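Local coordinates for relik capsid n-terminal domain (Oryctolagus cuniculus, PDB 2XGU), which forms the N-terminal domain of a lentiviral capsid protein, which assembles into the shell enclosing the viral genome and probably offers a surface to host factors, at the interface of chains A and B. Sequence-based numbering; all coordinates share one arbitrary frame. Chains: chain A/B, Relik capsid n-terminal domain.

The interface of chains A and B. Residues chain A 34, 37-38, 133, 136; chain B 37-38, 41-42, 129.
A:Thr38 and B:Thr38 meet tip to tip, the same residue of helix 34-43 drawn from two copies of the capsid domain, and their hydroxyls share a hydrogen bond of 2.8 Å between A:Thr38 OG1 and B:Thr38 OG1, whose direction is not settled. Both threonines hold OG1 beside the backbone N and anti to the carbonyl carbon (chi1 -63° in each), a matching rotamer that turns the hydroxyls toward one another as the side chains cross obliquely. The likeness ends there, because the interface as a whole is not an exact two-fold and the partner chain hides 65 Å² of B:Thr38 but 13 Å² of A:Thr38. The methyl group of B:Thr38 rests on A:Pro34, with B:Thr38 CG2 lying 3.5 Å from the ring carbon A:Pro34 CB and close to the carbonyl oxygen of that proline as well. On another flank, the chain of A:Gln133 bends at chi2 (60°) and brings its amide across B:Thr38 and B:Ile37 at roughly right angles. The amide oxygen A:Gln133 OE1 stays 3.6 Å from B:Thr38 OG1, a polar approach rather than a hydrogen bond, while A:Gln133 NE2 faces the branch methyl B:Ile37 CG2 at 3.7 Å. Further back along the same chain, the methylene A:Gln133 CG packs on B:Leu129 CD2. A:Gln136 reaches over toward B:Gly41 and B:Val42, but it is poorly ordered and its amide contacts are best taken as approximate. Such a mixed patch of hydroxyls, amides and methyl groups illustrates how equivalent residues can meet in unequal surroundings; this pairing may not be one used in the assembled capsid. Beside the threonine methyl, B:Val42 CG2 sits 4.1 Å from A:Pro34 CG, the two side chains crossing at about a right angle.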
# COMPACT_ATOMS: atom_id res chain seq x y z
N PRO A 34 5.68 -8.56 8.52
CA PRO A 34 4.89 -8.92 7.33
C PRO A 34 3.65 -9.77 7.65
O PRO A 34 2.58 -9.52 7.10
CB PRO A 34 5.88 -9.72 6.48
CG PRO A 34 7.20 -9.21 6.88
CD PRO A 34 7.11 -8.86 8.34
N ILE A 37 0.82 -7.56 8.96
CA ILE A 37 0.21 -6.76 7.90
C ILE A 37 -0.77 -7.60 7.06
O ILE A 37 -1.89 -7.20 6.81
CB ILE A 37 1.27 -6.09 7.02
CG1 ILE A 37 2.20 -5.21 7.87
CG2 ILE A 37 0.59 -5.29 5.91
CD1 ILE A 37 3.44 -4.67 7.11
N THR A 38 -0.37 -8.81 6.69
CA THR A 38 -1.30 -9.71 6.03
C THR A 38 -2.54 -9.99 6.90
O THR A 38 -3.67 -9.97 6.44
CB THR A 38 -0.61 -11.02 5.71
OG1 THR A 38 0.46 -10.77 4.79
CG2 THR A 38 -1.57 -12.03 5.11
N GLN A 133 2.29 -1.44 4.72
CA GLN A 133 3.18 -2.08 3.76
C GLN A 133 4.46 -1.28 3.56
O GLN A 133 5.55 -1.85 3.44
CB GLN A 133 2.44 -2.22 2.43
CG GLN A 133 2.61 -3.53 1.66
CD GLN A 133 2.15 -4.77 2.42
OE1 GLN A 133 2.97 -5.46 3.00
NE2 GLN A 133 0.86 -5.07 2.39
N GLN A 136 6.98 -1.86 6.32
CA GLN A 136 7.24 -3.28 6.57
C GLN A 136 8.60 -3.53 7.22
O GLN A 136 9.63 -3.03 6.74
CB GLN A 136 7.16 -4.05 5.25
CG GLN A 136 6.67 -5.47 5.36
CD GLN A 136 6.61 -6.15 4.01
OE1 GLN A 136 5.57 -6.16 3.34
NE2 GLN A 136 7.73 -6.71 3.59
N ILE B 37 0.51 -9.53 -1.76
CA ILE B 37 1.00 -8.17 -1.69
C ILE B 37 2.14 -8.10 -0.67
O ILE B 37 3.19 -7.53 -0.92
CB ILE B 37 -0.12 -7.17 -1.34
CG1 ILE B 37 -1.25 -7.25 -2.38
CG2 ILE B 37 0.42 -5.73 -1.23
CD1 ILE B 37 -2.33 -6.18 -2.18
N THR B 38 1.96 -8.74 0.47
CA THR B 38 3.02 -8.79 1.46
C THR B 38 4.27 -9.48 0.91
O THR B 38 5.39 -9.03 1.11
CB THR B 38 2.53 -9.47 2.75
OG1 THR B 38 1.48 -8.67 3.31
CG2 THR B 38 3.66 -9.58 3.76
N GLY B 41 6.09 -7.24 -1.24
CA GLY B 41 6.78 -6.29 -0.41
C GLY B 41 8.10 -6.83 0.12
O GLY B 41 9.10 -6.14 0.14
N VAL B 42 8.09 -8.09 0.58
CA VAL B 42 9.30 -8.69 1.12
C VAL B 42 10.38 -8.85 0.05
O VAL B 42 11.54 -8.46 0.24
CB VAL B 42 9.00 -10.08 1.75
CG1 VAL B 42 10.28 -10.84 2.09
CG2 VAL B 42 8.12 -9.92 2.99
N LEU B 129 3.22 -1.38 -5.03
CA LEU B 129 2.50 -1.81 -3.84
C LEU B 129 1.12 -1.16 -3.74
O LEU B 129 0.13 -1.81 -3.38
CB LEU B 129 3.32 -1.51 -2.57
CG LEU B 129 4.46 -2.46 -2.27
CD1 LEU B 129 5.38 -1.86 -1.20
CD2 LEU B 129 3.94 -3.83 -1.81